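Local coordinates for uncharacterized conserved protein YndB, AHSA1/START domain (Micromonospora chersina, PDB 6V04) that is of unknown function but belongs to the dynemicin biosynthetic locus, where its START/Bet v1-like fold is consistent with a cyclase or aromatase role, at residues G113-E118 / G235-V240; L174-N179 / R200-D205. All coordinates share one frame; numbering follows the deposited sequence. Where two conformers were deposited one is given.

Contact 1: residues G113-E118 / G235-V240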
loop_
_atom_site.group_PDB
_atom_site.type_symbol
_atom_site.label_atom_id
_atom_site.label_comp_id
_atom_site.label_asym_id
_atom_site.label_seq_id
_atom_site.Cartn_x
_atom_site.Cartn_y
_atom_site.Cartn_z
ATOM N N GLY A 113 12.933 -6.394 -10.361
ATOM C CA GLY A 113 13.749 -5.464 -9.608
ATOM C C GLY A 113 13.227 -5.126 -8.231
ATOM O O GLY A 113 13.733 -4.186 -7.608
ATOM N N ARG A 114 12.242 -5.860 -7.735
ATOM C CA ARG A 114 11.685 -5.587 -6.420
ATOM C C ARG A 114 12.789 -5.585 -5.365
ATOM O O ARG A 114 13.530 -6.571 -5.256
ATOM C CB ARG A 114 10.651 -6.652 -6.073
ATOM C CG ARG A 114 10.106 -6.578 -4.662
ATOM C CD ARG A 114 8.979 -7.569 -4.526
ATOM N NE ARG A 114 7.751 -7.034 -5.095
ATOM C CZ ARG A 114 6.750 -7.760 -5.580
ATOM N NH1 ARG A 114 5.667 -7.139 -6.033
ATOM N NH2 ARG A 114 6.820 -9.086 -5.627
ATOM N N PRO A 115 12.915 -4.529 -4.559
ATOM C CA PRO A 115 13.913 -4.556 -3.482
ATOM C C PRO A 115 13.689 -5.738 -2.551
ATOM O O PRO A 115 12.559 -6.056 -2.178
ATOM C CB PRO A 115 13.693 -3.222 -2.759
ATOM C CG PRO A 115 13.049 -2.339 -3.768
ATOM C CD PRO A 115 12.197 -3.242 -4.609
ATOM N N GLY A 116 14.786 -6.398 -2.177
ATOM C CA GLY A 116 14.679 -7.466 -1.200
ATOM C C GLY A 116 14.036 -7.002 0.087
ATOM O O GLY A 116 13.350 -7.776 0.762
ATOM N N SER A 117 14.212 -5.721 0.426
ATOM C CA SER A 117 13.627 -5.170 1.642
ATOM C C SER A 117 12.104 -5.175 1.612
ATOM O O SER A 117 11.479 -5.077 2.672
ATOM C CB SER A 117 14.131 -3.742 1.859
ATOM O OG SER A 117 13.724 -2.889 0.801
ATOM N N GLU A 118 11.495 -5.281 0.427
ATOM C CA GLU A 118 10.046 -5.293 0.291
ATOM C C GLU A 118 9.445 -6.685 0.384
ATOM O O GLU A 118 8.252 -6.811 0.681
ATOM C CB GLU A 118 9.633 -4.698 -1.060
ATOM C CG GLU A 118 9.193 -3.253 -1.021
ATOM C CD GLU A 118 8.705 -2.772 -2.376
ATOM O OE1 GLU A 118 7.704 -3.327 -2.879
ATOM O OE2 GLU A 118 9.331 -1.853 -2.947
ATOM N N GLY A 235 15.629 1.793 -12.289
ATOM C CA GLY A 235 15.379 3.107 -11.728
ATOM C C GLY A 235 15.607 3.112 -10.232
ATOM O O GLY A 235 15.913 2.091 -9.619
ATOM N N ARG A 236 15.449 4.300 -9.637
ATOM C CA ARG A 236 15.616 4.480 -8.201
ATOM C C ARG A 236 14.256 4.336 -7.544
ATOM O O ARG A 236 13.311 5.031 -7.922
ATOM C CB ARG A 236 16.198 5.854 -7.858
ATOM C CG ARG A 236 17.702 5.940 -8.015
ATOM C CD ARG A 236 18.243 7.217 -7.395
ATOM N NE ARG A 236 18.248 8.325 -8.342
ATOM C CZ ARG A 236 19.193 8.517 -9.256
ATOM N NH1 ARG A 236 20.209 7.668 -9.357
ATOM N NH2 ARG A 236 19.119 9.554 -10.076
ATOM N N THR A 237 14.150 3.443 -6.569
ATOM C CA THR A 237 12.882 3.268 -5.873
ATOM C C THR A 237 12.844 4.212 -4.684
ATOM O O THR A 237 13.659 4.102 -3.762
ATOM C CB THR A 237 12.676 1.826 -5.418
ATOM O OG1 THR A 237 12.667 0.967 -6.558
ATOM C CG2 THR A 237 11.355 1.687 -4.676
ATOM N N LEU A 238 11.906 5.157 -4.718
ATOM C CA LEU A 238 11.646 6.064 -3.614
ATOM C C LEU A 238 10.528 5.466 -2.778
ATOM O O LEU A 238 9.433 5.231 -3.292
ATOM C CB LEU A 238 11.244 7.423 -4.165
ATOM C CG LEU A 238 10.716 8.412 -3.138
ATOM C CD1 LEU A 238 11.797 8.774 -2.145
ATOM C CD2 LEU A 238 10.182 9.659 -3.838
ATOM N N SER A 239 10.808 5.194 -1.509
ATOM C CA SER A 239 9.840 4.563 -0.625
ATOM C C SER A 239 9.630 5.412 0.621
ATOM O O SER A 239 10.539 6.106 1.096
ATOM C CB SER A 239 10.280 3.154 -0.220
ATOM O OG SER A 239 11.441 3.174 0.593
ATOM N N VAL A 240 8.416 5.348 1.150
ATOM C CA VAL A 240 8.058 6.036 2.379
ATOM C C VAL A 240 7.411 5.043 3.323
ATOM O O VAL A 240 6.702 4.127 2.895
ATOM C CB VAL A 240 7.123 7.238 2.141
ATOM C CG1 VAL A 240 5.838 6.808 1.457
ATOM C CG2 VAL A 240 6.816 7.923 3.481
#
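The ring of Pro115 rests against the side chain of Thr237, with CG of the proline 4.3 Å from OG1 of the threonine. In this START/Bet v1-like protein, which contains two seven-stranded antiparallel sheets, the meeting joins the lead-in of helix 116-139 to strand 236-243 of the second sheet. The interface is thin: the backbones stay well apart, 8.2 Å between CA of Pro115 and CA of Thr237, and no hydrogen bond crosses. Thr237 points at the other segment and offers a different branch to each partner. CG2, anti to the backbone N, comes within 4.4 Å of Glu118 OE2, a loose touch on the carboxylate, while OG1 faces the proline and takes its hydrogen bond from Arg234 NH2. Pro115 also touches Glu230 at the end of strand 223-230 and Arg234 in the loop before strand 236-243. Arg114 turns the other way, its guanidinium salt-bridged through NH1 to Asp109 and hydrogen-bonded through NH2 to the carbonyl of Asp12. Pro115 and Glu118 are tied to each other by a backbone bond, Glu118 N donating to Pro115 O at 2.9 Å.

Contact 2: residues L174-N179 / R200-D205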
loop_
_atom_site.group_PDB
_atom_site.type_symbol
_atom_site.label_atom_id
_atom_site.label_comp_id
_atom_site.label_asym_id
_atom_site.label_seq_id
_atom_site.Cartn_x
_atom_site.Cartn_y
_atom_site.Cartn_z
ATOM N N LEU A 174 7.899 17.305 -1.149
ATOM C CA LEU A 174 7.282 17.058 0.149
ATOM C C LEU A 174 6.436 18.252 0.571
ATOM O O LEU A 174 6.784 19.396 0.277
ATOM C CB LEU A 174 8.343 16.809 1.216
ATOM C CG LEU A 174 9.012 15.435 1.139
ATOM C CD1 LEU A 174 10.280 15.402 1.968
ATOM C CD2 LEU A 174 8.055 14.360 1.612
ATOM N N PRO A 175 5.338 18.008 1.284
ATOM C CA PRO A 175 4.457 19.104 1.746
ATOM C C PRO A 175 4.965 19.733 3.034
ATOM O O PRO A 175 4.338 19.659 4.092
ATOM C CB PRO A 175 3.122 18.379 1.939
ATOM C CG PRO A 175 3.537 17.041 2.431
ATOM C CD PRO A 175 4.791 16.692 1.659
ATOM N N ILE A 176 6.130 20.375 2.955
ATOM C CA ILE A 176 6.816 20.887 4.131
ATOM C C ILE A 176 7.158 22.360 3.935
ATOM O O ILE A 176 7.212 22.871 2.814
ATOM C CB ILE A 176 8.092 20.069 4.442
ATOM C CG1 ILE A 176 9.058 20.113 3.257
ATOM C CG2 ILE A 176 7.715 18.638 4.766
ATOM C CD1 ILE A 176 10.407 19.437 3.527
ATOM N N ALA A 177 7.388 23.050 5.054
ATOM C CA ALA A 177 7.893 24.411 5.020
ATOM C C ALA A 177 8.833 24.625 6.196
ATOM O O ALA A 177 8.788 23.906 7.198
ATOM C CB ALA A 177 6.758 25.436 5.063
ATOM N N THR A 178 9.688 25.633 6.064
ATOM C CA THR A 178 10.669 25.917 7.095
ATOM C C THR A 178 10.021 26.668 8.254
ATOM O O THR A 178 8.969 27.299 8.114
ATOM C CB THR A 178 11.829 26.727 6.518
ATOM O OG1 THR A 178 11.343 27.988 6.038
ATOM C CG2 THR A 178 12.485 25.966 5.371
ATOM N N ASN A 179 10.663 26.570 9.425
ATOM C CA ASN A 179 10.202 27.214 10.647
ATOM C C ASN A 179 11.427 27.856 11.307
ATOM O O ASN A 179 11.934 27.412 12.336
ATOM C CB ASN A 179 9.507 26.212 11.574
ATOM C CG ASN A 179 8.776 26.880 12.719
ATOM O OD1 ASN A 179 9.124 26.696 13.884
ATOM N ND2 ASN A 179 7.757 27.666 12.392
ATOM N N ARG A 200 9.471 17.465 13.549
ATOM C CA ARG A 200 10.589 17.438 14.483
ATOM C C ARG A 200 11.638 16.433 14.016
ATOM O O ARG A 200 11.353 15.505 13.256
ATOM C CB ARG A 200 10.163 17.040 15.904
ATOM C CG ARG A 200 9.078 17.899 16.530
ATOM C CD ARG A 200 9.555 19.305 16.878
ATOM N NE ARG A 200 8.967 19.774 18.132
ATOM C CZ ARG A 200 8.784 21.052 18.456
ATOM N NH1 ARG A 200 9.131 22.019 17.616
ATOM N NH2 ARG A 200 8.240 21.365 19.626
ATOM N N ASP A 201 12.851 16.600 14.543
ATOM C CA ASP A 201 13.923 15.610 14.385
ATOM C C ASP A 201 14.239 15.324 12.917
ATOM O O ASP A 201 14.500 14.182 12.527
ATOM C CB ASP A 201 13.573 14.319 15.124
ATOM C CG ASP A 201 13.420 14.534 16.624
ATOM O OD1 ASP A 201 14.151 15.380 17.178
ATOM O OD2 ASP A 201 12.568 13.866 17.245
ATOM N N TRP A 202 14.265 16.369 12.098
ATOM C CA TRP A 202 14.653 16.214 10.697
ATOM C C TRP A 202 16.096 15.733 10.593
ATOM O O TRP A 202 17.003 16.374 11.133
ATOM C CB TRP A 202 14.491 17.555 9.984
ATOM C CG TRP A 202 14.918 17.608 8.539
ATOM C CD1 TRP A 202 16.160 17.912 8.061
ATOM C CD2 TRP A 202 14.091 17.384 7.393
ATOM N NE1 TRP A 202 16.160 17.875 6.682
ATOM C CE2 TRP A 202 14.902 17.554 6.250
ATOM C CE3 TRP A 202 12.748 17.046 7.219
ATOM C CZ2 TRP A 202 14.404 17.423 4.964
ATOM C CZ3 TRP A 202 12.258 16.907 5.941
ATOM C CH2 TRP A 202 13.080 17.090 4.830
ATOM N N GLN A 203 16.308 14.607 9.906
ATOM C CA GLN A 203 17.645 14.058 9.681
ATOM C C GLN A 203 17.728 13.580 8.237
ATOM O O GLN A 203 17.114 12.574 7.878
ATOM C CB GLN A 203 17.955 12.909 10.644
ATOM C CG GLN A 203 17.970 13.298 12.120
ATOM C CD GLN A 203 19.055 14.299 12.471
ATOM O OE1 GLN A 203 20.080 14.390 11.794
ATOM N NE2 GLN A 203 18.830 15.059 13.539
ATOM N N LEU A 204 18.503 14.280 7.419
ATOM C CA LEU A 204 18.644 13.928 6.011
ATOM C C LEU A 204 20.058 13.423 5.763
ATOM O O LEU A 204 21.030 14.138 6.027
ATOM C CB LEU A 204 18.332 15.128 5.118
ATOM C CG LEU A 204 18.560 14.928 3.617
ATOM C CD1 LEU A 204 17.725 13.773 3.089
ATOM C CD2 LEU A 204 18.231 16.204 2.859
ATOM N N ASP A 205 20.160 12.183 5.278
ATOM C CA ASP A 205 21.407 11.601 4.781
ATOM C C ASP A 205 21.327 11.713 3.261
ATOM O O ASP A 205 20.581 10.971 2.618
ATOM C CB ASP A 205 21.543 10.157 5.257
ATOM C CG ASP A 205 22.896 9.546 4.936
ATOM O OD1 ASP A 205 23.817 10.262 4.480
ATOM O OD2 ASP A 205 23.035 8.324 5.155
#
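Trp202 carries its CG anti to the backbone N (chi1 177°), which sends the indole off its strand towards Ile176, and a chi2 of -90° turns the ring plane so that the CZ3-CH2 side meets the isoleucine. Ile176 answers with CG1 set between its backbone N and carbonyl carbon (chi1 59°), and from there the chain runs straight on to CD1. The two side chains cross at about a right angle. The CD1 methyl meets the ring obliquely, Ile176 CD1 lying 3.8 Å from Trp202 CH2. The neighbouring ring carbon shares the load, with Trp202 CZ3 4.0 Å from the same Ile176 CD1. Leu174 arrives differently, at the rim and near the indole plane, its CD1 4.3 Å from Trp202 CH2.

Between the two aliphatic residues Pro175 is the centre of an inverse gamma turn, closed by a weak bond of 2.9 Å from Ile176 N to Leu174 O. In the second antiparallel sheet of this Bet v1-like protein, strand 176-178 is one of the two outermost strands, and strand 183-187 runs between it and strand 196-205. Ile176 and Trp202 therefore meet from strands once removed, while Leu174 comes from the turn before strand 176-178. The contact is made wholly by side chains and without a hydrogen bond; CA of Ile176 and CA of Trp202 are 11.2 Å apart.

Neighbours complete the apolar patch: Trp202 also touches Pro183 and Leu210, Ile176 lies on Phe186, and Leu174 reaches Leu210 of strand 209-214 and Trp266 of helix 252-277. The polar corner of the indole is satisfied separately, since Trp202 NE1 hydrogen-bonds to a carboxylate oxygen, OE2 of Glu167.

In the fold
Contacts 1 and 2 reach the same antiparallel sheet but towards its opposite margins: strand 236-243 is next to the outermost strand 151-157, whereas contact 2 joins the other outermost strand, 176-178, to strand 196-205. Strands 209-214 and 223-230 run between. The contact centres are 22 Å apart and the nearest atoms about 7 Å, without touching. Both segments of contact 2 fall within the 116 residues between those of contact 1. Helix 252-277 meets residues of both, its Trp266 touching Val240 and Leu174. Helix 116-139 follows the first sheet in the chain, so contact 1 joins the part built on that sheet to the second, and contact 2 packs side chains within the second sheet itself.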